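Side-chain contacts in putative nucleoprotein (Infectious salmon anemia virus, PDB 4EWC), which encapsidates the negative-strand viral RNA, shielding it from nucleases and forming the ribonucleoprotein that serves as template for transcription and replication: residues M153-L158 and M399-G404; T159-A164 and V222-N227; A179-L184 and A262-S267. All blocks are in the same frame, centred on the assembly; numbering follows the deposited sequence.

Contact 1. Residues M153-L158 and M399-G404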
loop_
_atom_site.group_PDB
_atom_site.type_symbol
_atom_site.label_atom_id
_atom_site.label_comp_id
_atom_site.label_asym_id
_atom_site.label_seq_id
_atom_site.Cartn_x
_atom_site.Cartn_y
_atom_site.Cartn_z
HETATM N N MSE A 153 -25.068 6.035 29.464
HETATM C CA MSE A 153 -25.433 5.806 30.865
HETATM C C MSE A 153 -24.312 5.161 31.663
HETATM O O MSE A 153 -24.131 5.469 32.843
HETATM C CB MSE A 153 -26.732 4.989 30.995
HETATM C CG MSE A 153 -27.973 5.822 30.717
HETATM SE SE MSE A 153 -29.607 4.781 30.931
HETATM C CE MSE A 153 -29.531 4.549 32.839
ATOM N N VAL A 154 -23.552 4.278 31.019
ATOM C CA VAL A 154 -22.499 3.542 31.702
ATOM C C VAL A 154 -21.227 4.377 31.854
ATOM O O VAL A 154 -20.681 4.470 32.954
ATOM C CB VAL A 154 -22.239 2.159 31.017
ATOM C CG1 VAL A 154 -20.985 1.431 31.583
ATOM C CG2 VAL A 154 -23.481 1.261 31.138
ATOM N N PHE A 155 -20.768 5.015 30.778
ATOM C CA PHE A 155 -19.520 5.808 30.834
ATOM C C PHE A 155 -19.452 6.903 31.927
ATOM O O PHE A 155 -18.423 7.021 32.602
ATOM C CB PHE A 155 -19.121 6.343 29.446
ATOM C CG PHE A 155 -18.435 5.314 28.572
ATOM C CD1 PHE A 155 -18.970 4.035 28.429
ATOM C CD2 PHE A 155 -17.258 5.621 27.887
ATOM C CE1 PHE A 155 -18.335 3.070 27.633
ATOM C CE2 PHE A 155 -16.618 4.665 27.081
ATOM C CZ PHE A 155 -17.159 3.398 26.958
ATOM N N PRO A 156 -20.534 7.701 32.108
ATOM C CA PRO A 156 -20.503 8.650 33.237
ATOM C C PRO A 156 -20.286 7.943 34.578
ATOM O O PRO A 156 -19.516 8.419 35.408
ATOM C CB PRO A 156 -21.888 9.293 33.196
ATOM C CG PRO A 156 -22.278 9.229 31.749
ATOM C CD PRO A 156 -21.709 7.922 31.240
ATOM N N ALA A 157 -20.930 6.797 34.766
ATOM C CA ALA A 157 -20.774 6.024 35.997
ATOM C C ALA A 157 -19.358 5.501 36.154
ATOM O O ALA A 157 -18.868 5.357 37.281
ATOM C CB ALA A 157 -21.758 4.878 36.029
ATOM N N LEU A 158 -18.704 5.210 35.031
ATOM C CA LEU A 158 -17.303 4.844 35.068
ATOM C C LEU A 158 -16.445 6.065 35.394
ATOM O O LEU A 158 -15.453 5.947 36.099
ATOM C CB LEU A 158 -16.841 4.232 33.730
ATOM C CG LEU A 158 -17.438 2.907 33.298
ATOM C CD1 LEU A 158 -16.971 2.593 31.881
ATOM C CD2 LEU A 158 -17.059 1.790 34.278
HETATM N N MSE A 399 -13.884 11.294 28.117
HETATM C CA MSE A 399 -13.654 12.745 28.132
HETATM C C MSE A 399 -14.803 13.502 27.467
HETATM O O MSE A 399 -15.281 14.505 27.977
HETATM C CB MSE A 399 -12.351 13.106 27.401
HETATM C CG MSE A 399 -11.094 12.930 28.199
HETATM SE SE MSE A 399 -9.504 13.377 27.103
HETATM C CE MSE A 399 -9.991 15.217 26.610
ATOM N N TYR A 400 -15.211 13.010 26.304
ATOM C CA TYR A 400 -16.187 13.686 25.468
ATOM C C TYR A 400 -17.498 13.792 26.230
ATOM O O TYR A 400 -18.111 14.861 26.271
ATOM C CB TYR A 400 -16.323 12.937 24.147
ATOM C CG TYR A 400 -17.326 13.494 23.169
ATOM C CD1 TYR A 400 -16.970 14.484 22.264
ATOM C CD2 TYR A 400 -18.620 13.005 23.128
ATOM C CE1 TYR A 400 -17.885 14.989 21.361
ATOM C CE2 TYR A 400 -19.542 13.499 22.234
ATOM C CZ TYR A 400 -19.175 14.495 21.358
ATOM O OH TYR A 400 -20.106 14.999 20.469
ATOM N N ILE A 401 -17.892 12.695 26.874
ATOM C CA ILE A 401 -19.047 12.685 27.764
ATOM C C ILE A 401 -18.850 13.540 29.042
ATOM O O ILE A 401 -19.769 14.248 29.460
ATOM C CB ILE A 401 -19.434 11.268 28.149
ATOM C CG1 ILE A 401 -19.702 10.445 26.883
ATOM C CG2 ILE A 401 -20.676 11.258 29.032
ATOM C CD1 ILE A 401 -19.899 8.974 27.139
ATOM N N GLN A 402 -17.670 13.473 29.658
ATOM C CA GLN A 402 -17.410 14.305 30.823
ATOM C C GLN A 402 -17.474 15.787 30.446
ATOM O O GLN A 402 -17.932 16.606 31.242
ATOM C CB GLN A 402 -16.074 13.966 31.507
ATOM N N GLU A 403 -17.061 16.134 29.228
ATOM C CA GLU A 403 -17.086 17.538 28.822
ATOM C C GLU A 403 -18.506 18.078 28.622
ATOM O O GLU A 403 -18.702 19.258 28.366
ATOM C CB GLU A 403 -16.221 17.785 27.587
ATOM N N GLY A 404 -19.501 17.206 28.737
ATOM C CA GLY A 404 -20.889 17.618 28.628
ATOM C C GLY A 404 -21.597 17.144 27.376
ATOM O O GLY A 404 -22.818 17.244 27.288
#
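The bond from Glu403 N to Met399 O, 2.7 Å long, closes the last turn of the helix that presents Ile401 to Phe155 and Pro156. This is helix-to-helix packing in a predominantly α-helical orthomyxovirus nucleoprotein, in which helix 142-162 lies against the C-terminal end of helix 394-402. The end of the second helix is shaped as a Schellman motif: Gly404 adopts positive phi, and Gly404 N bonds back to Ile401 O at 3.1 Å. Across the interface the contact is apolar, and one isoleucine serves both partners through separate branches. CG1 stands beside the backbone N, anti to the carbonyl carbon (chi1 -57°), which leaves CG2 anti to N, and the fork straddles two consecutive residues of the facing helix. Ile401 CG2 meets the proline ring at Pro156 CG, 3.8 Å away, while Ile401 CD1, at the end of an extended arm, reaches Phe155 CB at 3.6 Å. Both partners cross Ile401 at roughly a right angle. Pro156 sits where helix 142-162 kinks, because its N makes no bond to the preceding turn; its ring remains partly exposed. Phe155 is buried, and beyond CB its ring leads away from the 399-404 segment to pack on Ile394, Leu397 and Met398, earlier on the same helix. One face of that ring receives Leu158 CD1, 4.2 Å above the plane and displaced toward the rim.

Contact 2. Residues T159-A164 and V222-N227; sequences TTFFSA and VEVNLN
Phe161 and Phe162, two successive aromatic rings near the end of helix 142-162, each meet one methyl group of Val224. The valine divides its branches: CG1 approaches Phe161 CE1 at 4.2 Å, and CG2 approaches Phe162 CE1 at the same separation, each methyl meeting its ring obliquely. Phe161 reaches across because its CG lies anti to the backbone N (chi1 -172°), which carries the ring out to the strand; its far end, CZ, comes within 3.9 Å of Asn225 O. The rings also pack on each other. Phe161 CD1 stands 3.7 Å above the Phe162 ring, over its centre, with the two planes inclined to one another. Just past the valine, Asn225 is the N-cap of helix 226-236, its OD1 accepting a hydrogen bond from Asp228 N, so the contact falls exactly where strand gives way to helix. Val224 ends the second strand of an antiparallel hairpin and is bonded through its backbone to Lys209 on the partner strand. Phe161 continues onto Asp228 and Leu229 of helix 226-236, while Phe162 packs on Ile180 and Ile183 of helix 174-188, with Met171 of helix 168-171 also against it.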
loop_
_atom_site.group_PDB
_atom_site.type_symbol
_atom_site.label_atom_id
_atom_site.label_comp_id
_atom_site.label_asym_id
_atom_site.label_seq_id
_atom_site.Cartn_x
_atom_site.Cartn_y
_atom_site.Cartn_z
ATOM N N THR A 159 -16.831 7.230 34.874
ATOM C CA THR A 159 -16.077 8.423 35.166
ATOM C C THR A 159 -16.092 8.662 36.674
ATOM O O THR A 159 -15.043 8.893 37.292
ATOM C CB THR A 159 -16.601 9.672 34.447
ATOM O OG1 THR A 159 -16.190 9.646 33.080
ATOM C CG2 THR A 159 -16.029 10.945 35.117
ATOM N N THR A 160 -17.283 8.551 37.257
ATOM C CA THR A 160 -17.501 8.781 38.677
ATOM C C THR A 160 -16.797 7.777 39.593
ATOM O O THR A 160 -16.127 8.152 40.572
ATOM C CB THR A 160 -19.002 8.824 38.981
ATOM O OG1 THR A 160 -19.530 10.080 38.531
ATOM C CG2 THR A 160 -19.278 8.641 40.466
ATOM N N PHE A 161 -16.945 6.503 39.276
ATOM C CA PHE A 161 -16.277 5.460 40.040
ATOM C C PHE A 161 -14.774 5.682 40.074
ATOM O O PHE A 161 -14.169 5.660 41.147
ATOM C CB PHE A 161 -16.594 4.079 39.477
ATOM C CG PHE A 161 -16.098 2.953 40.340
ATOM C CD1 PHE A 161 -14.768 2.550 40.284
ATOM C CD2 PHE A 161 -16.951 2.290 41.209
ATOM C CE1 PHE A 161 -14.309 1.514 41.072
ATOM C CE2 PHE A 161 -16.489 1.253 42.000
ATOM C CZ PHE A 161 -15.166 0.869 41.929
ATOM N N PHE A 162 -14.171 5.927 38.918
ATOM C CA PHE A 162 -12.709 5.991 38.863
ATOM C C PHE A 162 -12.086 7.306 39.318
ATOM O O PHE A 162 -10.873 7.430 39.374
ATOM C CB PHE A 162 -12.190 5.513 37.497
ATOM C CG PHE A 162 -12.348 4.035 37.311
ATOM C CD1 PHE A 162 -11.346 3.168 37.715
ATOM C CD2 PHE A 162 -13.528 3.500 36.791
ATOM C CE1 PHE A 162 -11.499 1.795 37.564
ATOM C CE2 PHE A 162 -13.695 2.135 36.654
ATOM C CZ PHE A 162 -12.680 1.283 37.034
ATOM N N SER A 163 -12.941 8.264 39.657
ATOM C CA SER A 163 -12.528 9.561 40.198
ATOM C C SER A 163 -12.088 9.387 41.637
ATOM O O SER A 163 -11.438 10.263 42.214
ATOM C CB SER A 163 -13.689 10.531 40.166
ATOM O OG SER A 163 -14.096 10.779 38.840
ATOM N N ALA A 164 -12.480 8.249 42.208
ATOM C CA ALA A 164 -12.071 7.855 43.542
ATOM C C ALA A 164 -10.645 7.338 43.484
ATOM O O ALA A 164 -9.910 7.404 44.455
ATOM C CB ALA A 164 -12.979 6.774 44.065
ATOM N N VAL A 222 -2.926 0.763 41.512
ATOM C CA VAL A 222 -4.050 1.129 42.362
ATOM C C VAL A 222 -4.923 -0.085 42.630
ATOM O O VAL A 222 -4.797 -1.112 41.964
ATOM C CB VAL A 222 -4.937 2.191 41.694
ATOM C CG1 VAL A 222 -4.121 3.422 41.361
ATOM C CG2 VAL A 222 -5.579 1.617 40.448
ATOM N N GLU A 223 -5.814 0.046 43.605
ATOM C CA GLU A 223 -6.673 -1.053 44.001
ATOM C C GLU A 223 -8.108 -0.780 43.616
ATOM O O GLU A 223 -8.646 0.301 43.881
ATOM C CB GLU A 223 -6.577 -1.290 45.503
ATOM C CG GLU A 223 -5.211 -1.753 45.945
ATOM C CD GLU A 223 -5.109 -1.907 47.443
ATOM O OE1 GLU A 223 -6.147 -1.765 48.130
ATOM O OE2 GLU A 223 -3.986 -2.167 47.932
ATOM N N VAL A 224 -8.728 -1.767 42.989
ATOM C CA VAL A 224 -10.121 -1.654 42.591
ATOM C C VAL A 224 -10.963 -2.691 43.304
ATOM O O VAL A 224 -10.626 -3.866 43.321
ATOM C CB VAL A 224 -10.295 -1.816 41.075
ATOM C CG1 VAL A 224 -11.747 -1.774 40.722
ATOM C CG2 VAL A 224 -9.543 -0.724 40.353
ATOM N N ASN A 225 -12.053 -2.244 43.910
ATOM C CA ASN A 225 -12.998 -3.160 44.523
ATOM C C ASN A 225 -14.050 -3.578 43.491
ATOM O O ASN A 225 -14.927 -2.791 43.123
ATOM C CB ASN A 225 -13.633 -2.514 45.741
ATOM C CG ASN A 225 -14.700 -3.392 46.401
ATOM O OD1 ASN A 225 -15.605 -3.934 45.745
ATOM N ND2 ASN A 225 -14.610 -3.513 47.724
ATOM N N LEU A 226 -13.970 -4.830 43.050
ATOM C CA LEU A 226 -14.799 -5.316 41.959
ATOM C C LEU A 226 -16.287 -5.422 42.295
ATOM O O LEU A 226 -17.119 -5.307 41.396
ATOM C CB LEU A 226 -14.273 -6.658 41.423
ATOM C CG LEU A 226 -12.832 -6.789 40.927
ATOM C CD1 LEU A 226 -12.574 -8.230 40.522
ATOM C CD2 LEU A 226 -12.514 -5.849 39.772
ATOM N N ASN A 227 -16.632 -5.653 43.562
ATOM C CA ASN A 227 -18.048 -5.631 43.967
ATOM C C ASN A 227 -18.653 -4.245 43.819
ATOM O O ASN A 227 -19.767 -4.092 43.321
ATOM C CB ASN A 227 -18.240 -6.076 45.412
ATOM C CG ASN A 227 -17.798 -7.491 45.643
ATOM O OD1 ASN A 227 -17.195 -8.112 44.769
ATOM N ND2 ASN A 227 -18.078 -8.010 46.833
#

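Contact 3. Residues A179-L184 and A262-S267. Unlike the reference sequence in segment 179-184: Met181 (reference Ile).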
loop_
_atom_site.group_PDB
_atom_site.type_symbol
_atom_site.label_atom_id
_atom_site.label_comp_id
_atom_site.label_asym_id
_atom_site.label_seq_id
_atom_site.Cartn_x
_atom_site.Cartn_y
_atom_site.Cartn_z
ATOM N N ALA A 179 -7.597 -0.032 30.295
ATOM C CA ALA A 179 -7.524 -0.673 31.595
ATOM C C ALA A 179 -8.887 -0.682 32.295
ATOM O O ALA A 179 -9.258 -1.667 32.932
ATOM C CB ALA A 179 -6.471 0.006 32.452
ATOM N N ILE A 180 -9.626 0.416 32.162
ATOM C CA ILE A 180 -10.941 0.559 32.782
ATOM C C ILE A 180 -11.959 -0.453 32.214
ATOM O O ILE A 180 -12.654 -1.138 32.966
ATOM C CB ILE A 180 -11.423 2.036 32.687
ATOM C CG1 ILE A 180 -10.647 2.883 33.711
ATOM C CG2 ILE A 180 -12.913 2.170 32.907
ATOM C CD1 ILE A 180 -10.704 4.389 33.479
HETATM N N MSE A 181 -12.026 -0.583 30.893
HETATM C CA MSE A 181 -12.913 -1.576 30.294
HETATM C C MSE A 181 -12.537 -3.023 30.670
HETATM O O MSE A 181 -13.411 -3.872 30.838
HETATM C CB MSE A 181 -12.944 -1.456 28.765
HETATM C CG MSE A 181 -13.643 -0.263 28.209
HETATM SE SE MSE A 181 -15.458 0.016 28.939
HETATM C CE MSE A 181 -16.301 -1.709 28.683
ATOM N N ARG A 182 -11.244 -3.300 30.765
ATOM C CA ARG A 182 -10.786 -4.652 31.049
ATOM C C ARG A 182 -11.175 -5.020 32.461
ATOM O O ARG A 182 -11.625 -6.138 32.724
ATOM C CB ARG A 182 -9.271 -4.776 30.861
ATOM C CG ARG A 182 -8.836 -4.920 29.422
ATOM C CD ARG A 182 -7.314 -4.949 29.314
ATOM N NE ARG A 182 -6.849 -4.707 27.943
ATOM C CZ ARG A 182 -6.719 -5.654 27.007
ATOM N NH1 ARG A 182 -7.020 -6.920 27.286
ATOM N NH2 ARG A 182 -6.285 -5.338 25.788
ATOM N N ILE A 183 -11.000 -4.070 33.372
ATOM C CA ILE A 183 -11.380 -4.287 34.758
ATOM C C ILE A 183 -12.902 -4.355 34.891
ATOM O O ILE A 183 -13.444 -5.139 35.675
ATOM C CB ILE A 183 -10.754 -3.232 35.694
ATOM C CG1 ILE A 183 -10.829 -3.692 37.140
ATOM C CG2 ILE A 183 -11.390 -1.883 35.532
ATOM C CD1 ILE A 183 -9.983 -4.903 37.397
ATOM N N LEU A 184 -13.588 -3.548 34.093
ATOM C CA LEU A 184 -15.040 -3.563 34.090
ATOM C C LEU A 184 -15.537 -4.930 33.663
ATOM O O LEU A 184 -16.359 -5.533 34.344
ATOM C CB LEU A 184 -15.585 -2.496 33.153
ATOM C CG LEU A 184 -17.099 -2.475 32.925
ATOM C CD1 LEU A 184 -17.890 -2.735 34.196
ATOM C CD2 LEU A 184 -17.488 -1.138 32.350
ATOM N N ALA A 262 -20.226 -7.070 24.351
ATOM C CA ALA A 262 -19.612 -7.778 23.244
ATOM C C ALA A 262 -19.112 -6.826 22.153
ATOM O O ALA A 262 -18.026 -7.018 21.606
ATOM C CB ALA A 262 -20.573 -8.816 22.654
ATOM N N LEU A 263 -19.888 -5.794 21.848
ATOM C CA LEU A 263 -19.527 -4.863 20.784
ATOM C C LEU A 263 -18.335 -4.014 21.188
ATOM O O LEU A 263 -17.416 -3.771 20.386
ATOM C CB LEU A 263 -20.718 -3.976 20.411
ATOM C CG LEU A 263 -21.857 -4.739 19.728
ATOM C CD1 LEU A 263 -23.098 -3.861 19.554
ATOM C CD2 LEU A 263 -21.374 -5.248 18.382
ATOM N N ILE A 264 -18.367 -3.573 22.441
ATOM C CA ILE A 264 -17.292 -2.765 23.019
ATOM C C ILE A 264 -16.020 -3.586 23.318
ATOM O O ILE A 264 -14.895 -3.154 23.041
ATOM C CB ILE A 264 -17.798 -2.033 24.287
ATOM C CG1 ILE A 264 -19.038 -1.214 23.928
ATOM C CG2 ILE A 264 -16.737 -1.131 24.887
ATOM C CD1 ILE A 264 -19.686 -0.497 25.116
HETATM N N MSE A 265 -16.192 -4.778 23.872
HETATM C CA MSE A 265 -15.024 -5.633 24.078
HETATM C C MSE A 265 -14.343 -6.028 22.763
HETATM O O MSE A 265 -13.119 -6.074 22.720
HETATM C CB MSE A 265 -15.298 -6.821 25.030
HETATM C CG MSE A 265 -15.672 -6.405 26.475
HETATM SE SE MSE A 265 -14.392 -5.197 27.389
HETATM C CE MSE A 265 -14.595 -3.511 26.472
ATOM N N LYS A 266 -15.122 -6.249 21.700
ATOM C CA LYS A 266 -14.539 -6.474 20.379
ATOM C C LYS A 266 -13.573 -5.358 19.978
ATOM O O LYS A 266 -12.501 -5.610 19.427
ATOM C CB LYS A 266 -15.587 -6.682 19.282
ATOM C CG LYS A 266 -14.983 -7.015 17.909
ATOM C CD LYS A 266 -16.037 -7.287 16.825
ATOM C CE LYS A 266 -15.411 -7.653 15.461
ATOM N NZ LYS A 266 -14.690 -8.946 15.493
ATOM N N SER A 267 -13.932 -4.119 20.277
ATOM C CA SER A 267 -13.080 -2.998 19.909
ATOM C C SER A 267 -11.825 -2.937 20.787
ATOM O O SER A 267 -10.712 -2.843 20.284
ATOM C CB SER A 267 -13.859 -1.708 19.970
ATOM O OG SER A 267 -14.834 -1.658 18.966
#
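Met181 and Met265, both selenomethionines, meet through their terminal methyl groups, and this pair carries most of a buried contact between helices 174-188 and 253-269. Their CE atoms are 3.3 Å apart, a separation on which little weight should rest at this resolution. Met265 CE also lies against the root of its partner, 3.5 Å from Met181 CB and 3.8 Å from Met181 CG, so the methyl is lodged along the bent chain rather than touching its end alone. The selenium of Met265 passes 3.8 Å from Met181 O. A second, lighter touch comes from the neighbouring residue: Ile264 CG2 approaches Met181 CE at 3.9 Å, the two side chains crossing at about a right angle. The shapes of the long chains account for this compact meeting. Both methionines are bent at chi2 and chi3, Met181 turning at -51° and then -52°, which brings each methyl end round to the other between segments whose nearest CA atoms, those of Met181 and Met265, are 7.7 Å apart. Further out, Met181 also packs on Met261 and Val268, one turn to either side of the 264-265 pair on helix 253-269, and Ile264 touches Leu147 of helix 142-162. Beside the apolar centre Arg182 forms a salt bridge to Asp272; on the far side of helix 253-269 Lys266 forms one to Glu296. No hydrogen bond joins the two segments directly, consistent with cohesion by dispersion and burial of apolar surface between methyl ends; the selenium stands where methionine has sulfur.

How the contacts relate
Three contacts show how one largely helical region is tied together by segments distant in sequence. Helix 142-162 supplies the first segment of both contact 1 and contact 2, consecutive along it; its partner in contact 2 is strand 219-224 with the start of helix 226-236. Contact 3 pairs helix 174-188 with helix 253-269. Their centres lie about 15 to 16 Å apart; contact 3 is deepest, about 12 Å from the chain centre, against 26 and 27 Å for the others. Along the chain, contacts 2 and 3 interleave, and contact 1 spans both by reaching forward to helix 394-402. Helix 174-188 bridges them physically: Leu184 CD2 touches Leu158 CD2 at 3.5 Å, and Ile183 CG2 touches Phe162 CZ at 3.7 Å, making the packing continuous.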